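Local coordinates for periplasmic solute binding protein (Candidatus liberibacter, PDB 4CL2) that binds manganese and zinc ions in the periplasm and probably delivers them to an uptake transporter, as in other solute-binding proteins of the ZnuA type, at residues K5-F11 with A54-N60; K155-E159 with D181-K185; G241-Y245 with F265-I270. All blocks are in the same frame, centred on the assembly; numbering follows the deposited sequence. Where two conformers were deposited one is given.

From the N terminus, contact 1 comes first: strand 6-9 runs out, helix 12-22, strand 27-30 and helix 45-53 follow, and strand 56-59 returns beside it, building the core of the N-terminal sheet. Residues 155-159, in the C-terminal part of helix 133-158, open contact 2, closed when 181-185 at the end of helix 176-182 returns. Contact 3 follows in series, joining strand 239-244 to the final helix, 259-274. None encloses or crosses another. Contacts 2 and 3 touch, Phe182 CE2 lying 4.0 Å from Leu267 CD2, whereas contact 1 stands across the chain's centre, about 32 and 29 Å from them between centres. Manganese, held by His106, Glu172 and Asp247, lies between contact 1 and the other two.

Contact 1: residues K5-F11 with A54-N60; sequences KVVLSSF and ADLILCN
Leu8 lays its side chain (chi1 t, chi2 p) over Ala54, CB to CB 3.8 Å, while its backbone bonds to the residues before and after Ile57. Build strands 6-9 and 56-59 extended and parallel, axes 4.7 Å apart at closest approach and 22° from aligned, with Leu8 opposite Ile57 and Ser9 opposite Leu58 (CA to CA 4.8 and 4.7 Å). Leu8 N donates to Leu56 O (2.9 Å), Leu58 N to Leu8 O (2.8 Å) and Ser10 N to Leu58 O (2.9 Å). At the start, Asp55 (chi1 m) takes Val6 N on OD2 at 2.8 Å, and Asp55 N returns a 2.8 Å bond to Val6 O; OD1 makes a salt bridge with Lys76. On the face of Val7, Leu56 and Leu58, Val7 CG1 meets Leu58 CD1 at 3.6 Å. At Ser10 (phi/psi -66/-39) the chain turns a corner, and Phe11 sits at the N-cap position of helix 12-22. Ser10 OG and Asn60 N both bond to Glu65. This is the central strand pair of a four-stranded parallel sheet, and the side chain of Phe11 ends about 8 Å from the manganese. The chemistry implies an apolar, backbone-bonded core with polar ends.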
ATOM      1  N   LYS A   5      14.439   8.485 -20.474  1.00 23.59           N
ATOM      2  CA  LYS A   5      14.846   8.073 -19.139  1.00 22.25           C
ATOM      3  C   LYS A   5      13.984   6.902 -18.670  1.00 18.73           C
ATOM      4  O   LYS A   5      12.871   6.693 -19.131  1.00 18.65           O
ATOM      5  CB  LYS A   5      14.667   9.257 -18.200  1.00 23.09           C
ATOM      6  CG  LYS A   5      15.724  10.304 -18.556  1.00 30.51           C
ATOM      7  CD  LYS A   5      15.604  11.541 -17.752  1.00 34.06           C
ATOM      8  CE  LYS A   5      16.444  12.669 -18.355  1.00 38.16           C
ATOM      9  NZ  LYS A   5      17.875  12.247 -18.425  1.00 45.62           N
ATOM     10  N   VAL A   6      14.579   6.111 -17.757  1.00 18.60           N
ATOM     11  CA  VAL A   6      13.970   4.880 -17.258  1.00 16.93           C
ATOM     12  C   VAL A   6      13.873   5.033 -15.732  1.00 16.88           C
ATOM     13  O   VAL A   6      14.832   5.411 -15.070  1.00 15.50           O
ATOM     14  CB  VAL A   6      14.842   3.636 -17.619  1.00 17.13           C
ATOM     15  CG1 VAL A   6      14.239   2.346 -17.034  1.00 17.44           C
ATOM     16  CG2 VAL A   6      14.941   3.456 -19.099  1.00 19.34           C
ATOM     17  N   VAL A   7      12.695   4.843 -15.207  1.00 16.28           N
ATOM     18  CA  VAL A   7      12.414   5.003 -13.755  1.00 15.10           C
ATOM     19  C   VAL A   7      11.865   3.640 -13.278  1.00 15.07           C
ATOM     20  O   VAL A   7      10.796   3.174 -13.727  1.00 15.74           O
ATOM     21  CB  VAL A   7      11.382   6.103 -13.503  1.00 14.49           C
ATOM     22  CG1 VAL A   7      11.075   6.181 -12.029  1.00 14.96           C
ATOM     23  CG2 VAL A   7      11.898   7.425 -14.033  1.00 16.18           C
ATOM     24  N   LEU A   8      12.639   3.013 -12.401  1.00 13.84           N
ATOM     25  CA  LEU A   8      12.342   1.694 -11.813  1.00 14.06           C
ATOM     26  C   LEU A   8      11.642   1.884 -10.460  1.00 13.93           C
ATOM     27  O   LEU A   8      12.173   2.470  -9.530  1.00 13.98           O
ATOM     28  CB  LEU A   8      13.606   0.849 -11.690  1.00 14.40           C
ATOM     29  CG  LEU A   8      13.366  -0.478 -10.972  1.00 15.18           C
ATOM     30  CD1 LEU A   8      12.474  -1.422 -11.781  1.00 15.35           C
ATOM     31  CD2 LEU A   8      14.766  -1.108 -10.707  1.00 15.92           C
ATOM     32  N   SER A   9      10.420   1.373 -10.357  0.50 12.48           N
ATOM     33  CA  SER A   9       9.658   1.334  -9.084  0.50 12.18           C
ATOM     34  C   SER A   9       9.847  -0.053  -8.422  0.50 13.38           C
ATOM     35  O   SER A   9       9.989  -1.076  -9.092  0.50 13.61           O
ATOM     36  CB  SER A   9       8.173   1.610  -9.340  0.50 12.33           C
ATOM     37  OG  SER A   9       7.926   2.899  -9.889  0.50 10.30           O
ATOM     38  N   SER A  10       9.900  -0.070  -7.099  1.00 13.39           N
ATOM     39  CA  SER A  10      10.161  -1.306  -6.374  1.00 11.78           C
ATOM     40  C   SER A  10       9.002  -2.316  -6.540  1.00 13.40           C
ATOM     41  O   SER A  10       9.271  -3.511  -6.551  1.00 14.73           O
ATOM     42  CB  SER A  10      10.491  -1.042  -4.923  1.00 13.35           C
ATOM     43  OG  SER A  10       9.367  -0.473  -4.241  1.00 13.95           O
ATOM     44  N   PHE A  11       7.777  -1.855  -6.538  1.00 14.27           N
ATOM     45  CA  PHE A  11       6.643  -2.767  -6.682  1.00 14.35           C
ATOM     46  C   PHE A  11       5.455  -2.108  -7.328  1.00 14.17           C
ATOM     47  O   PHE A  11       5.458  -0.916  -7.696  1.00 14.39           O
ATOM     48  CB  PHE A  11       6.297  -3.441  -5.315  1.00 14.88           C
ATOM     49  CG  PHE A  11       5.420  -2.594  -4.382  1.00 16.47           C
ATOM     50  CD1 PHE A  11       5.845  -1.390  -3.842  1.00 15.75           C
ATOM     51  CD2 PHE A  11       4.166  -3.071  -4.028  1.00 15.83           C
ATOM     52  CE1 PHE A  11       5.044  -0.673  -2.951  1.00 17.48           C
ATOM     53  CE2 PHE A  11       3.349  -2.349  -3.148  1.00 15.98           C
ATOM     54  CZ  PHE A  11       3.798  -1.158  -2.604  1.00 15.13           C
ATOM     55  N   ALA A  54      17.964   1.643 -14.903  1.00 15.70           N
ATOM     56  CA  ALA A  54      17.286   2.708 -14.180  1.00 16.90           C
ATOM     57  C   ALA A  54      18.147   3.980 -14.094  1.00 16.59           C
ATOM     58  O   ALA A  54      19.302   3.968 -13.671  1.00 16.21           O
ATOM     59  CB  ALA A  54      16.921   2.235 -12.798  1.00 16.89           C
ATOM     60  N   ASP A  55      17.506   5.095 -14.441  1.00 17.34           N
ATOM     61  CA  ASP A  55      18.035   6.421 -14.161  1.00 17.82           C
ATOM     62  C   ASP A  55      17.608   6.953 -12.787  1.00 15.95           C
ATOM     63  O   ASP A  55      18.118   7.973 -12.344  1.00 16.72           O
ATOM     64  CB  ASP A  55      17.568   7.372 -15.311  1.00 19.57           C
ATOM     65  CG  ASP A  55      18.122   6.959 -16.620  1.00 20.91           C
ATOM     66  OD1 ASP A  55      19.368   6.879 -16.743  1.00 20.01           O
ATOM     67  OD2 ASP A  55      17.360   6.665 -17.535  1.00 18.68           O
ATOM     68  N   LEU A  56      16.636   6.306 -12.162  1.00 15.68           N
ATOM     69  CA  LEU A  56      15.999   6.720 -10.891  1.00 14.94           C
ATOM     70  C   LEU A  56      15.355   5.456 -10.358  1.00 14.58           C
ATOM     71  O   LEU A  56      14.719   4.708 -11.182  1.00 15.48           O
ATOM     72  CB  LEU A  56      14.964   7.807 -11.155  1.00 14.63           C
ATOM     73  CG  LEU A  56      14.173   8.313  -9.974  1.00 16.94           C
ATOM     74  CD1 LEU A  56      15.069   8.943  -8.958  1.00 21.68           C
ATOM     75  CD2 LEU A  56      13.121   9.288 -10.482  1.00 15.59           C
ATOM     76  N   ILE A  57      15.515   5.191  -9.059  1.00 14.45           N
ATOM     77  CA  ILE A  57      14.875   4.037  -8.415  1.00 14.43           C
ATOM     78  C   ILE A  57      13.950   4.567  -7.325  1.00 13.78           C
ATOM     79  O   ILE A  57      14.377   5.333  -6.477  1.00 16.17           O
ATOM     80  CB  ILE A  57      15.893   3.058  -7.863  1.00 16.10           C
ATOM     81  CG1 ILE A  57      16.757   2.522  -8.999  1.00 16.00           C
ATOM     82  CG2 ILE A  57      15.178   1.931  -7.142  1.00 17.53           C
ATOM     83  CD1 ILE A  57      17.880   1.605  -8.555  1.00 18.29           C
ATOM     84  N   LEU A  58      12.672   4.195  -7.412  1.00 13.46           N
ATOM     85  CA  LEU A  58      11.668   4.663  -6.464  1.00 14.16           C
ATOM     86  C   LEU A  58      11.261   3.511  -5.523  1.00 13.34           C
ATOM     87  O   LEU A  58      10.727   2.487  -5.955  1.00 16.64           O
ATOM     88  CB  LEU A  58      10.461   5.162  -7.205  1.00 14.16           C
ATOM     89  CG  LEU A  58      10.648   6.300  -8.194  1.00 18.17           C
ATOM     90  CD1 LEU A  58       9.295   6.569  -8.890  1.00 17.49           C
ATOM     91  CD2 LEU A  58      11.198   7.537  -7.465  1.00 18.47           C
ATOM     92  N   CYS A  59      11.589   3.683  -4.255  1.00 14.64           N
ATOM     93  CA  CYS A  59      11.318   2.665  -3.205  1.00 13.75           C
ATOM     94  C   CYS A  59      10.235   3.211  -2.262  1.00 15.15           C
ATOM     95  O   CYS A  59      10.122   4.414  -2.048  1.00 13.34           O
ATOM     96  CB  CYS A  59      12.566   2.361  -2.377  1.00 15.86           C
ATOM     97  SG  CYS A  59      13.746   1.340  -3.335  1.00 19.09           S
ATOM     98  N   ASN A  60       9.542   2.287  -1.614  1.00 14.52           N
ATOM     99  CA  ASN A  60       8.627   2.601  -0.538  1.00 13.93           C
ATOM    100  C   ASN A  60       9.306   3.053   0.709  1.00 15.76           C
ATOM    101  O   ASN A  60       8.810   3.977   1.427  1.00 17.09           O
ATOM    102  CB  ASN A  60       7.839   1.346  -0.153  1.00 12.97           C
ATOM    103  CG  ASN A  60       6.584   1.698   0.663  1.00 13.98           C
ATOM    104  OD1 ASN A  60       5.613   2.218   0.113  1.00 15.72           O
ATOM    105  ND2 ASN A  60       6.603   1.339   1.932  1.00 14.88           N
TER

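Contact 2: residues K155-E159 with D181-K185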
ATOM      1  N   LYS A 155     -14.657   7.887   2.165  1.00 18.87           N
ATOM      2  CA  LYS A 155     -14.331   8.430   3.510  1.00 17.86           C
ATOM      3  C   LYS A 155     -15.519   9.090   4.162  1.00 16.57           C
ATOM      4  O   LYS A 155     -15.877   8.834   5.305  1.00 17.05           O
ATOM      5  CB  LYS A 155     -13.135   9.368   3.458  1.00 16.53           C
ATOM      6  CG  LYS A 155     -12.764   9.942   4.829  1.00 16.02           C
ATOM      7  CD  LYS A 155     -11.701  11.053   4.732  1.00 15.90           C
ATOM      8  CE  LYS A 155     -11.419  11.511   6.158  1.00 16.78           C
ATOM      9  NZ  LYS A 155     -10.384  12.582   6.160  1.00 15.93           N
ATOM     10  N   THR A 156     -16.205   9.959   3.410  1.00 19.99           N
ATOM     11  CA  THR A 156     -17.320  10.678   3.916  1.00 21.05           C
ATOM     12  C   THR A 156     -18.392   9.729   4.454  1.00 24.05           C
ATOM     13  O   THR A 156     -18.949   9.907   5.554  1.00 22.58           O
ATOM     14  CB  THR A 156     -17.853  11.684   2.838  1.00 19.82           C
ATOM     15  OG1 THR A 156     -16.785  12.571   2.454  1.00 23.47           O
ATOM     16  CG2 THR A 156     -19.014  12.349   3.292  1.00 26.28           C
ATOM     17  N   ARG A 157     -18.628   8.636   3.723  1.00 21.99           N
ATOM     18  CA  ARG A 157     -19.566   7.662   4.181  1.00 24.98           C
ATOM     19  C   ARG A 157     -19.058   6.874   5.422  1.00 19.74           C
ATOM     20  O   ARG A 157     -19.844   6.712   6.400  1.00 23.93           O
ATOM     21  CB  ARG A 157     -19.919   6.686   3.032  1.00 29.02           C
ATOM     22  CG  ARG A 157     -21.061   5.774   3.377  1.00 42.68           C
ATOM     23  CD  ARG A 157     -21.771   5.207   2.136  1.00 61.65           C
ATOM     24  NE  ARG A 157     -22.417   3.934   2.508  1.00 66.71           N
ATOM     25  CZ  ARG A 157     -22.100   2.729   2.027  1.00 61.09           C
ATOM     26  NH1 ARG A 157     -21.175   2.586   1.073  1.00 73.44           N
ATOM     27  NH2 ARG A 157     -22.724   1.650   2.498  1.00 58.57           N
ATOM     28  N   ILE A 158     -17.764   6.494   5.444  1.00 20.70           N
ATOM     29  CA  ILE A 158     -17.123   5.736   6.539  0.50 19.02           C
ATOM     30  C   ILE A 158     -17.249   6.549   7.834  1.00 20.65           C
ATOM     31  O   ILE A 158     -17.473   6.018   8.936  1.00 22.38           O
ATOM     32  CB  ILE A 158     -15.621   5.405   6.180  0.50 17.66           C
ATOM     33  CG1 ILE A 158     -15.542   4.322   5.065  0.50 17.85           C
ATOM     34  CG2 ILE A 158     -14.797   4.977   7.389  0.50 17.58           C
ATOM     35  CD1 ILE A 158     -14.206   4.126   4.373  0.50 16.62           C
ATOM     36  N   GLU A 159     -17.091   7.878   7.693  1.00 18.65           N
ATOM     37  CA  GLU A 159     -17.053   8.721   8.857  1.00 20.36           C
ATOM     38  C   GLU A 159     -18.399   8.802   9.595  1.00 24.10           C
ATOM     39  O   GLU A 159     -18.433   9.278  10.713  1.00 24.36           O
ATOM     40  CB  GLU A 159     -16.563  10.121   8.519  1.00 19.80           C
ATOM     41  CG  GLU A 159     -15.123  10.189   8.113  1.00 17.32           C
ATOM     42  CD  GLU A 159     -14.085   9.761   9.190  1.00 17.41           C
ATOM     43  OE1 GLU A 159     -14.448   9.720  10.373  1.00 19.05           O
ATOM     44  OE2 GLU A 159     -12.913   9.532   8.832  1.00 18.01           O
ATOM     45  N   ASP A 181      -5.581   7.778   9.391  1.00 14.23           N
ATOM     46  CA  ASP A 181      -6.038   8.853   8.442  1.00 15.02           C
ATOM     47  C   ASP A 181      -7.524   9.129   8.696  1.00 14.82           C
ATOM     48  O   ASP A 181      -7.950  10.272   8.684  1.00 16.67           O
ATOM     49  CB  ASP A 181      -5.813   8.403   7.034  1.00 14.63           C
ATOM     50  CG  ASP A 181      -6.008   9.498   5.971  1.00 19.88           C
ATOM     51  OD1 ASP A 181      -5.878  10.619   6.295  1.00 26.54           O
ATOM     52  OD2 ASP A 181      -6.005   9.156   4.788  1.00 18.78           O
ATOM     53  N   PHE A 182      -8.316   8.110   8.972  1.00 15.42           N
ATOM     54  CA  PHE A 182      -9.763   8.258   9.054  1.00 15.04           C
ATOM     55  C   PHE A 182     -10.257   8.340  10.486  1.00 17.20           C
ATOM     56  O   PHE A 182     -11.472   8.567  10.705  1.00 17.23           O
ATOM     57  CB  PHE A 182     -10.532   7.158   8.295  1.00 16.15           C
ATOM     58  CG  PHE A 182     -10.370   7.177   6.816  1.00 15.62           C
ATOM     59  CD1 PHE A 182      -9.643   8.188   6.154  1.00 16.66           C
ATOM     60  CD2 PHE A 182     -11.031   6.245   6.032  1.00 14.93           C
ATOM     61  CE1 PHE A 182      -9.505   8.199   4.785  1.00 16.40           C
ATOM     62  CE2 PHE A 182     -10.916   6.273   4.663  1.00 17.20           C
ATOM     63  CZ  PHE A 182     -10.174   7.242   4.050  1.00 15.89           C
ATOM     64  N   GLY A 183      -9.384   8.070  11.488  1.00 17.76           N
ATOM     65  CA  GLY A 183      -9.786   8.073  12.870  1.00 17.50           C
ATOM     66  C   GLY A 183     -10.500   6.822  13.359  1.00 17.00           C
ATOM     67  O   GLY A 183     -11.505   6.891  14.046  1.00 18.57           O
ATOM     68  N   PHE A 184      -9.964   5.667  12.988  1.00 16.53           N
ATOM     69  CA  PHE A 184     -10.482   4.355  13.402  1.00 18.55           C
ATOM     70  C   PHE A 184      -9.402   3.667  14.226  1.00 19.09           C
ATOM     71  O   PHE A 184      -8.199   3.979  14.140  1.00 21.50           O
ATOM     72  CB  PHE A 184     -10.831   3.481  12.171  1.00 19.96           C
ATOM     73  CG  PHE A 184     -12.166   3.771  11.597  1.00 18.68           C
ATOM     74  CD1 PHE A 184     -12.421   5.059  11.089  1.00 20.94           C
ATOM     75  CD2 PHE A 184     -13.150   2.810  11.484  1.00 21.83           C
ATOM     76  CE1 PHE A 184     -13.649   5.392  10.553  1.00 22.59           C
ATOM     77  CE2 PHE A 184     -14.393   3.150  10.973  1.00 20.19           C
ATOM     78  CZ  PHE A 184     -14.644   4.425  10.508  1.00 21.67           C
ATOM     79  N   LYS A 185      -9.814   2.690  15.000  1.00 21.65           N
ATOM     80  CA  LYS A 185      -8.833   1.795  15.663  1.00 25.05           C
ATOM     81  C   LYS A 185      -8.586   0.555  14.802  1.00 22.31           C
ATOM     82  O   LYS A 185      -9.451   0.227  14.018  1.00 20.54           O
ATOM     83  CB  LYS A 185      -9.411   1.370  17.003  1.00 32.96           C
ATOM     84  CG  LYS A 185      -9.564   2.536  17.988  1.00 45.12           C
ATOM     85  CD  LYS A 185     -10.887   2.416  18.762  1.00 60.02           C
ATOM     86  CE  LYS A 185     -12.062   3.065  18.017  1.00 53.19           C
ATOM     87  NZ  LYS A 185     -13.369   2.505  18.465  1.00 55.51           N
TER
HETATM   88  O   HOH W   1      -8.183  11.735   4.641  1.00 17.06           O
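Segment 155-159 covers the C-terminal part of helix 133-158, Glu159 N bonded to Lys155 O at 2.8 Å; 181-185 is the end of helix 176-182 and the loop after it. The backbones stay apart, 7.2 Å between the CA atoms of Lys155 and Phe182; Gly183, at phi 80°, turns the chain out of its helix toward strand 185-188. Phe182 fills the gap. The all-trans Lys155 chain lies over its ring, CG 3.7 Å from the centroid and 13° off the normal, a CH-pi contact, while Ile158 CD1 reaches Phe182 CE2 at 3.9 Å. Phe184 stacks with Phe168. Lys155 NZ donates to a water (2.8 Å) that donates to Asp181 OD1 (3.0 Å); Thr112 and Ser110 also hold Asp181. Glu159 OE2 comes 2.6 Å from Phe182 O, and its OE1 makes a salt bridge with Arg166. The chemistry implies an apolar centre on Phe182, ringed by polar groups, that joins helix 133-158 to the end of helix 176-182 and continues onto Leu267 of helix 259-274.

Contact 3: residues G241-Y245 with F265-I270. With SO4 (sulfate ion), chain F.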
ATOM      1  N   GLY A 241     -15.435 -10.845   6.740  1.00 23.07           N
ATOM      2  CA  GLY A 241     -15.754  -9.689   5.867  1.00 24.20           C
ATOM      3  C   GLY A 241     -15.326  -9.898   4.421  1.00 24.63           C
ATOM      4  O   GLY A 241     -15.710  -9.115   3.539  1.00 27.67           O
ATOM      5  N   GLY A 242     -14.552 -10.912   4.151  1.00 20.23           N
ATOM      6  CA  GLY A 242     -14.030 -11.213   2.798  1.00 20.67           C
ATOM      7  C   GLY A 242     -12.625 -10.681   2.553  1.00 21.56           C
ATOM      8  O   GLY A 242     -11.919 -10.327   3.510  1.00 19.04           O
ATOM      9  N   VAL A 243     -12.232 -10.585   1.282  1.00 19.68           N
ATOM     10  CA  VAL A 243     -10.889 -10.296   0.829  1.00 18.55           C
ATOM     11  C   VAL A 243     -10.664  -8.875   0.394  1.00 17.14           C
ATOM     12  O   VAL A 243     -11.372  -8.364  -0.473  1.00 16.34           O
ATOM     13  CB  VAL A 243     -10.500 -11.211  -0.354  1.00 19.07           C
ATOM     14  CG1 VAL A 243      -9.090 -10.921  -0.804  1.00 18.87           C
ATOM     15  CG2 VAL A 243     -10.637 -12.679  -0.013  1.00 21.66           C
ATOM     16  N   LEU A 244      -9.668  -8.211   0.972  1.00 15.61           N
ATOM     17  CA  LEU A 244      -9.228  -6.882   0.553  1.00 16.98           C
ATOM     18  C   LEU A 244      -7.963  -6.989  -0.285  1.00 17.53           C
ATOM     19  O   LEU A 244      -7.215  -7.928  -0.184  1.00 16.30           O
ATOM     20  CB  LEU A 244      -8.881  -5.982   1.745  1.00 15.31           C
ATOM     21  CG  LEU A 244     -10.013  -5.869   2.784  1.00 15.40           C
ATOM     22  CD1 LEU A 244      -9.518  -5.042   4.019  1.00 16.88           C
ATOM     23  CD2 LEU A 244     -11.263  -5.201   2.207  1.00 16.71           C
ATOM     24  N   TYR A 245      -7.760  -5.972  -1.116  1.00 13.74           N
ATOM     25  CA  TYR A 245      -6.517  -5.853  -1.953  1.00 15.33           C
ATOM     26  C   TYR A 245      -5.689  -4.728  -1.338  1.00 14.21           C
ATOM     27  O   TYR A 245      -6.095  -3.521  -1.259  1.00 15.13           O
ATOM     28  CB  TYR A 245      -6.867  -5.494  -3.413  1.00 16.01           C
ATOM     29  CG  TYR A 245      -7.376  -6.675  -4.165  1.00 17.97           C
ATOM     30  CD1 TYR A 245      -8.643  -7.105  -3.995  1.00 20.84           C
ATOM     31  CD2 TYR A 245      -6.517  -7.411  -4.969  1.00 21.94           C
ATOM     32  CE1 TYR A 245      -9.117  -8.220  -4.635  1.00 25.81           C
ATOM     33  CE2 TYR A 245      -6.985  -8.550  -5.598  1.00 24.78           C
ATOM     34  CZ  TYR A 245      -8.271  -8.930  -5.421  1.00 27.87           C
ATOM     35  OH  TYR A 245      -8.814 -10.066  -6.029  1.00 36.98           O
ATOM     36  N   PHE A 265     -11.567  -0.234  -4.399  1.00 13.86           N
ATOM     37  CA  PHE A 265     -12.134  -1.529  -4.070  1.00 13.09           C
ATOM     38  C   PHE A 265     -12.112  -1.824  -2.595  1.00 13.04           C
ATOM     39  O   PHE A 265     -13.126  -2.173  -2.018  1.00 13.79           O
ATOM     40  CB  PHE A 265     -11.424  -2.661  -4.833  1.00 13.33           C
ATOM     41  CG  PHE A 265     -12.005  -3.992  -4.582  1.00 13.69           C
ATOM     42  CD1 PHE A 265     -13.023  -4.491  -5.355  1.00 13.83           C
ATOM     43  CD2 PHE A 265     -11.519  -4.764  -3.528  1.00 14.30           C
ATOM     44  CE1 PHE A 265     -13.603  -5.696  -5.039  1.00 15.45           C
ATOM     45  CE2 PHE A 265     -12.090  -5.974  -3.211  1.00 14.61           C
ATOM     46  CZ  PHE A 265     -13.132  -6.434  -3.961  1.00 16.01           C
ATOM     47  N   SER A 266     -10.941  -1.690  -1.977  1.00 11.98           N
ATOM     48  CA  SER A 266     -10.826  -2.045  -0.571  1.00 13.44           C
ATOM     49  C   SER A 266     -11.631  -1.121   0.322  1.00 12.38           C
ATOM     50  O   SER A 266     -12.275  -1.628   1.198  1.00 14.99           O
ATOM     51  CB  SER A 266      -9.362  -2.101  -0.177  1.00 14.33           C
ATOM     52  OG  SER A 266      -8.744  -3.209  -0.907  1.00 15.53           O
ATOM     53  N   LEU A 267     -11.619   0.175   0.091  1.00 12.73           N
ATOM     54  CA  LEU A 267     -12.416   1.050   0.903  1.00 13.68           C
ATOM     55  C   LEU A 267     -13.920   0.838   0.677  1.00 14.07           C
ATOM     56  O   LEU A 267     -14.727   0.933   1.596  1.00 15.38           O
ATOM     57  CB  LEU A 267     -12.006   2.473   0.728  1.00 13.83           C
ATOM     58  CG  LEU A 267     -10.762   2.904   1.542  1.00 19.40           C
ATOM     59  CD1 LEU A 267      -9.517   2.120   1.354  1.00 21.22           C
ATOM     60  CD2 LEU A 267     -10.519   4.398   1.186  1.00 21.05           C
ATOM     61  N   THR A 268     -14.327   0.551  -0.572  1.00 14.76           N
ATOM     62  CA  THR A 268     -15.735   0.213  -0.820  1.00 15.79           C
ATOM     63  C   THR A 268     -16.164  -0.984  -0.041  1.00 16.65           C
ATOM     64  O   THR A 268     -17.223  -1.045   0.591  1.00 17.06           O
ATOM     65  CB  THR A 268     -16.006   0.071  -2.376  1.00 15.03           C
ATOM     66  OG1 THR A 268     -15.767   1.282  -3.058  1.00 15.42           O
ATOM     67  CG2 THR A 268     -17.415  -0.394  -2.614  1.00 20.84           C
ATOM     68  N   LYS A 269     -15.343  -2.033  -0.052  1.00 15.96           N
ATOM     69  CA  LYS A 269     -15.665  -3.223   0.624  1.00 18.18           C
ATOM     70  C   LYS A 269     -15.759  -3.014   2.165  1.00 17.07           C
ATOM     71  O   LYS A 269     -16.635  -3.476   2.835  1.00 16.43           O
ATOM     72  CB  LYS A 269     -14.666  -4.329   0.253  1.00 18.86           C
ATOM     73  CG  LYS A 269     -15.076  -5.649   0.826  1.00 22.67           C
ATOM     74  CD  LYS A 269     -14.445  -6.795   0.048  1.00 20.96           C
ATOM     75  CE  LYS A 269     -14.912  -8.087   0.631  1.00 20.60           C
ATOM     76  NZ  LYS A 269     -16.330  -8.413   0.238  1.00 21.01           N
ATOM     77  N   ILE A 270     -14.820  -2.205   2.678  1.00 17.44           N
ATOM     78  CA  ILE A 270     -14.885  -1.872   4.103  1.00 16.49           C
ATOM     79  C   ILE A 270     -16.170  -1.123   4.471  1.00 14.59           C
ATOM     80  O   ILE A 270     -16.876  -1.531   5.372  1.00 18.42           O
ATOM     81  CB  ILE A 270     -13.650  -1.069   4.488  1.00 16.23           C
ATOM     82  CG1 ILE A 270     -12.417  -1.958   4.352  1.00 17.64           C
ATOM     83  CG2 ILE A 270     -13.845  -0.516   5.916  1.00 19.74           C
ATOM     84  CD1 ILE A 270     -11.150  -1.147   4.444  1.00 17.72           C
TER
HETATM   85  S   SO4 F1280      -5.597 -11.314  -8.540  0.60 35.03           S
HETATM   86  O1  SO4 F1280      -5.784 -11.280  -7.090  0.60 45.86           O
HETATM   87  O2  SO4 F1280      -5.402 -12.757  -8.819  0.60 50.22           O
HETATM   88  O3  SO4 F1280      -4.413 -10.585  -8.982  0.60 41.29           O
HETATM   89  O4  SO4 F1280      -6.822 -10.928  -9.303  0.60 31.03           O
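Phe265 opens the helical segment with chi1 t, its ring taking the edge of Tyr245 on its face: an offset edge-to-face pair, centroids 5.4 Å apart and planes at 87°, with Tyr245 CD1 3.7 Å from Phe265 CE2. The far end of Tyr245 makes a weak 3.4 Å bond from OH to sulfate O1, the sulfate probably coming from the crystallisation liquor. Ser266 follows at the tightest point, its CA 5.2 Å from that of Leu244. Its OG donates to Tyr245 O at 2.7 Å, pinning the helix to Tyr245, just past the end of strand 239-244 and two residues before the metal ligand Asp247. Leu267 and Thr268 turn to other neighbours. Lys269 stretches back along the strand: its CD lies 3.5 Å from Val243 O and its CE 3.2 Å from Gly241 O. At Gly242, with phi 97° and psi -162°, a side chain would clash with that CE and jam against the preceding carbonyl, so glycine fits both demands. Ile270 ends the segment, its CG1 4.1 Å from Leu244 CD2. Helix and strand run nearly antiparallel, at 171° with axes 8.6 Å apart. Strand 239-244 pairs with 217-221, helix 259-274 covers it, and Leu267 carries the packing onward to helices 133-158 and 176-182.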